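PDB 4ART: structural protein ORF273 from Acidianus two-tailed virus, which is a virion structural protein of a new fold, stable to heat and acid, whose precise role in the particle is not established. Local coordinates for residues S114-F119 with D163-A168; P172-Q177 with E195-E200. One frame throughout, in Å; residues are numbered along the deposited sequence.

How the contacts relate
Contact 1 and contact 2 lie in one helical region, on the same side of the chain's centre, with centres about 10 Å apart. The chain runs through them in series: helix 162-168 of contact 1 is followed directly by helix 171-179 of contact 2. Near that junction Ala166 O packs on Pro172 CD at 3.3 Å. A second link joins the other two helices, where Ser114 OG and Glu195 OE2 are 2.8 Å apart, a probable hydrogen bond. Leu117 CD2 also packs on Glu195 N at 3.8 Å. The sulfate lies beside Ser114 of segment 114-119, the residue whose OG pairs with Glu195 of contact 2. The second subunit approaches both contacts through its Arg215.

Contact 1: residues S114-F119 with D163-A168. With SO4 (sulfate ion), chain E.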
# COMPACT_ATOMS: atom_id res chain seq x y z
N SER A 114 -8.79 4.58 -6.76
CA SER A 114 -9.89 3.67 -7.06
C SER A 114 -11.14 4.08 -6.30
O SER A 114 -12.21 4.16 -6.89
CB SER A 114 -9.51 2.23 -6.72
OG SER A 114 -8.41 1.77 -7.49
N ASP A 115 -11.02 4.30 -5.00
CA ASP A 115 -12.12 4.71 -4.14
C ASP A 115 -12.74 6.05 -4.53
O ASP A 115 -13.96 6.10 -4.70
CB ASP A 115 -11.69 4.73 -2.66
CG ASP A 115 -11.68 3.36 -1.98
OD1 ASP A 115 -12.31 2.45 -2.49
OD2 ASP A 115 -11.04 3.23 -0.93
N ILE A 116 -11.94 7.09 -4.71
CA ILE A 116 -12.46 8.45 -5.08
C ILE A 116 -13.14 8.44 -6.42
O ILE A 116 -14.20 9.05 -6.57
CB ILE A 116 -11.38 9.57 -5.01
CG1 ILE A 116 -10.59 9.49 -3.76
CG2 ILE A 116 -11.91 11.02 -5.27
CD1 ILE A 116 -9.31 9.24 -4.19
N LEU A 117 -12.55 7.75 -7.40
CA LEU A 117 -13.14 7.63 -8.72
C LEU A 117 -14.49 6.89 -8.61
O LEU A 117 -15.47 7.37 -9.17
CB LEU A 117 -12.20 6.84 -9.65
CG LEU A 117 -12.68 6.71 -11.09
CD1 LEU A 117 -12.83 8.08 -11.74
CD2 LEU A 117 -11.78 5.79 -11.89
N LYS A 118 -14.53 5.75 -7.88
CA LYS A 118 -15.76 4.97 -7.67
C LYS A 118 -16.82 5.85 -7.00
O LYS A 118 -17.95 5.94 -7.49
CB LYS A 118 -15.46 3.72 -6.81
CG LYS A 118 -16.70 2.95 -6.34
CD LYS A 118 -16.34 1.69 -5.56
CE LYS A 118 -16.05 1.90 -4.11
NZ LYS A 118 -15.45 0.68 -3.50
N PHE A 119 -16.45 6.50 -5.91
CA PHE A 119 -17.32 7.39 -5.14
C PHE A 119 -17.84 8.56 -6.00
O PHE A 119 -19.03 8.82 -5.97
CB PHE A 119 -16.62 7.88 -3.86
CG PHE A 119 -16.18 6.80 -2.86
CD1 PHE A 119 -16.81 5.57 -2.82
CD2 PHE A 119 -15.18 7.06 -1.91
CE1 PHE A 119 -16.44 4.59 -1.86
CE2 PHE A 119 -14.82 6.07 -0.96
CZ PHE A 119 -15.44 4.85 -0.94
N ASP A 163 -16.23 15.35 -3.32
CA ASP A 163 -16.40 16.22 -4.49
C ASP A 163 -15.19 17.10 -4.73
O ASP A 163 -14.74 17.23 -5.87
CB ASP A 163 -17.61 17.16 -4.31
CG ASP A 163 -18.97 16.51 -4.31
OD1 ASP A 163 -19.08 15.37 -4.80
OD2 ASP A 163 -19.94 17.16 -3.86
N SER A 164 -14.70 17.72 -3.65
CA SER A 164 -13.56 18.64 -3.65
C SER A 164 -12.32 17.91 -4.08
O SER A 164 -11.60 18.39 -4.94
CB SER A 164 -13.35 19.24 -2.26
OG SER A 164 -14.07 20.45 -2.18
N LEU A 165 -12.11 16.72 -3.52
CA LEU A 165 -11.00 15.87 -3.87
C LEU A 165 -11.05 15.44 -5.34
O LEU A 165 -10.04 15.53 -6.04
CB LEU A 165 -10.99 14.64 -2.94
CG LEU A 165 -9.71 13.86 -2.90
CD1 LEU A 165 -8.49 14.78 -2.71
CD2 LEU A 165 -9.76 12.86 -1.79
N ALA A 166 -12.23 15.00 -5.82
CA ALA A 166 -12.41 14.56 -7.21
C ALA A 166 -12.08 15.70 -8.19
O ALA A 166 -11.41 15.45 -9.19
CB ALA A 166 -13.85 14.05 -7.44
N ARG A 167 -12.53 16.94 -7.87
CA ARG A 167 -12.28 18.13 -8.67
C ARG A 167 -10.79 18.44 -8.76
O ARG A 167 -10.32 18.72 -9.84
CB ARG A 167 -13.04 19.35 -8.11
CG ARG A 167 -14.49 19.40 -8.53
CD ARG A 167 -15.12 20.75 -8.26
NE ARG A 167 -15.23 21.05 -6.83
CZ ARG A 167 -16.26 20.67 -6.07
NH1 ARG A 167 -17.26 19.97 -6.59
NH2 ARG A 167 -16.29 21.00 -4.78
N ALA A 168 -10.06 18.38 -7.63
CA ALA A 168 -8.60 18.64 -7.59
C ALA A 168 -7.83 17.58 -8.38
O ALA A 168 -6.75 17.87 -8.88
CB ALA A 168 -8.11 18.67 -6.15
S SO4 E . -5.52 1.73 -4.82
O1 SO4 E . -6.08 2.93 -5.41
O2 SO4 E . -5.64 1.71 -3.37
O3 SO4 E . -6.23 0.57 -5.37
O4 SO4 E . -4.09 1.65 -5.13
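Leu165 and Ala166, on helix 162-168, both pack against Ile116 of helix 113-123. Leu165 comes first along the chain. Its CB points toward the other helix, and its CG lies anti to the backbone N (chi1 -163°). Leu165 CD2 meets Ile116 CG1 at 4.0 Å. The two side chains cross at about a right angle. Pro111, in the loop before helix 113-123, touches both of them, and Leu110 adds to the packing on Leu165.

Ala166 follows and gives the closest backbone approach, with its CA 6.5 Å from the CA of Ile116. The other branch of Ile116 is used here. Its CG2 rests 4.0 Å from Ala166 N and 4.2 Å from Ala166 CB. This methyl therefore lies against backbone as well as side chain. Ile116 CG1 is anti to the carbonyl carbon (chi1 -46°), which divides the branches between the two neighbours: CG1 for Leu165, CG2 for Ala166. Ile171, on the next helix, also packs on Ile116.

The sulfate, probably from the crystallisation liquor, lies by Ser114 and takes no part in this apolar packing. Ser114 N gives its O1 a weak hydrogen bond of 3.4 Å, nearly straight at 169°. Ser112 OG is also hydrogen-bonded to the ion. A position beside these first residues of helix 113-123 would let the helix dipole favour the anion.

All three touching residues are buried, and the two segments bury 116 Å² between them. The contact joins the helix that follows strand 154-161 of the mixed sheet to helix 113-123. The side-chain contacts are all aliphatic, and one methyl also rests on backbone. The hold therefore comes from van der Waals packing and the burial of aliphatic surface, without a directional bond.

Contact 2: residues P172-Q177 with E195-E200; sequences PQIVEQ and ERIVAE
Ile174 is the one residue of 172-177 that touches 195-200, and it reaches both Ile197 and Val198. Its CB points toward the other helix, and its CA is 7.4 Å from the CA of Val198. Ile174 CG2 meets Ile197 CG2 at 3.8 Å and lies 4.0 Å from Ile197 CB. The two isoleucines run past each other in opposite directions.

The longer arm of Ile174 goes to Val198. A chi1 of -56° sets CG1 beside the backbone N, and a chi2 of 164° extends the arm. This carries Ile174 CD1 to 3.7 Å from Val198 CG2. Ile174 CD1 is also 3.9 Å from Ile197 CG2, so the end of the arm touches both partners. The two segments bury 143 Å² between them.

Other residues pack around the three. Ile171 and Lys178, on the same helix as Ile174, touch Val198 and Ile197 respectively. Gln202, just past helix 188-201, touches Ile174. The second subunit meets helix 188-201 next to this contact: Thr209 OG1 of that subunit is hydrogen-bonded to Glu200 OE1, and its Arg215 packs on Ala199.

This is an apolar helix-helix contact away from the chain's centre. It joins helices 171-179 and 188-201, which follow each other in the chain, in a helical part of the ORF273 fold that also borders the second subunit.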
# COMPACT_ATOMS: atom_id res chain seq x y z
N PRO A 172 -13.81 15.01 -12.72
CA PRO A 172 -15.00 15.35 -13.53
C PRO A 172 -14.72 15.60 -15.00
O PRO A 172 -15.48 15.12 -15.84
CB PRO A 172 -15.54 16.61 -12.83
CG PRO A 172 -15.07 16.47 -11.43
CD PRO A 172 -13.69 15.94 -11.58
N GLN A 173 -13.61 16.34 -15.31
CA GLN A 173 -13.17 16.66 -16.69
C GLN A 173 -12.79 15.39 -17.45
O GLN A 173 -13.13 15.28 -18.62
CB GLN A 173 -11.97 17.62 -16.68
CG GLN A 173 -12.23 18.94 -16.01
CD GLN A 173 -11.75 18.99 -14.58
OE1 GLN A 173 -12.12 18.16 -13.74
NE2 GLN A 173 -11.05 20.08 -14.25
N ILE A 174 -12.05 14.46 -16.80
CA ILE A 174 -11.61 13.19 -17.42
C ILE A 174 -12.80 12.26 -17.70
O ILE A 174 -12.84 11.64 -18.77
CB ILE A 174 -10.42 12.52 -16.66
CG1 ILE A 174 -9.21 13.49 -16.53
CG2 ILE A 174 -10.01 11.20 -17.32
CD1 ILE A 174 -8.09 13.12 -15.46
N VAL A 175 -13.78 12.19 -16.76
CA VAL A 175 -15.02 11.39 -16.86
C VAL A 175 -15.85 11.98 -17.99
O VAL A 175 -16.36 11.23 -18.79
CB VAL A 175 -15.80 11.32 -15.50
CG1 VAL A 175 -17.22 10.79 -15.69
CG2 VAL A 175 -15.06 10.45 -14.49
N GLU A 176 -15.94 13.33 -18.09
CA GLU A 176 -16.70 14.01 -19.15
C GLU A 176 -16.10 13.75 -20.53
O GLU A 176 -16.84 13.38 -21.45
CB GLU A 176 -16.84 15.51 -18.88
CG GLU A 176 -18.06 16.13 -19.55
CD GLU A 176 -18.45 17.50 -19.03
OE1 GLU A 176 -18.28 17.75 -17.82
OE2 GLU A 176 -19.01 18.29 -19.83
N GLN A 177 -14.78 13.89 -20.66
CA GLN A 177 -14.06 13.64 -21.90
C GLN A 177 -14.22 12.19 -22.38
O GLN A 177 -14.44 11.95 -23.56
CB GLN A 177 -12.57 14.00 -21.72
CG GLN A 177 -11.79 14.10 -23.03
CD GLN A 177 -12.16 15.32 -23.86
OE1 GLN A 177 -12.68 16.33 -23.35
NE2 GLN A 177 -11.90 15.25 -25.16
N GLU A 195 -9.16 5.50 -14.65
CA GLU A 195 -8.22 5.37 -13.55
C GLU A 195 -6.75 5.59 -13.99
O GLU A 195 -6.01 6.32 -13.33
CB GLU A 195 -8.43 4.00 -12.86
CG GLU A 195 -7.48 3.82 -11.71
CD GLU A 195 -8.00 3.16 -10.46
OE1 GLU A 195 -8.42 1.99 -10.53
OE2 GLU A 195 -7.66 3.69 -9.39
N ARG A 196 -6.36 4.97 -15.11
CA ARG A 196 -5.01 5.08 -15.68
C ARG A 196 -4.64 6.55 -16.00
O ARG A 196 -3.53 6.99 -15.68
CB ARG A 196 -4.92 4.18 -16.94
CG ARG A 196 -3.54 4.16 -17.60
CD ARG A 196 -3.60 3.64 -19.03
NE ARG A 196 -3.87 4.74 -19.97
CZ ARG A 196 -5.04 4.98 -20.56
NH1 ARG A 196 -6.07 4.17 -20.36
NH2 ARG A 196 -5.17 6.02 -21.38
N ILE A 197 -5.55 7.30 -16.66
CA ILE A 197 -5.35 8.72 -17.00
C ILE A 197 -5.16 9.59 -15.72
O ILE A 197 -4.24 10.41 -15.68
CB ILE A 197 -6.52 9.29 -17.86
CG1 ILE A 197 -6.64 8.49 -19.21
CG2 ILE A 197 -6.33 10.81 -18.12
CD1 ILE A 197 -7.91 8.86 -20.10
N VAL A 198 -6.05 9.41 -14.73
CA VAL A 198 -6.07 10.17 -13.48
C VAL A 198 -4.78 9.95 -12.69
O VAL A 198 -4.15 10.94 -12.27
CB VAL A 198 -7.36 9.90 -12.60
CG1 VAL A 198 -7.33 10.61 -11.25
CG2 VAL A 198 -8.64 10.16 -13.37
N ALA A 199 -4.37 8.67 -12.53
CA ALA A 199 -3.25 8.31 -11.66
C ALA A 199 -1.87 8.25 -12.28
O ALA A 199 -0.89 8.45 -11.57
CB ALA A 199 -3.56 7.00 -10.99
N GLU A 200 -1.79 7.88 -13.56
CA GLU A 200 -0.52 7.59 -14.25
C GLU A 200 -0.19 8.43 -15.47
O GLU A 200 0.91 8.29 -16.01
CB GLU A 200 -0.53 6.12 -14.71
CG GLU A 200 -0.76 5.10 -13.63
CD GLU A 200 -0.90 3.72 -14.21
OE1 GLU A 200 0.13 3.10 -14.50
OE2 GLU A 200 -2.05 3.24 -14.35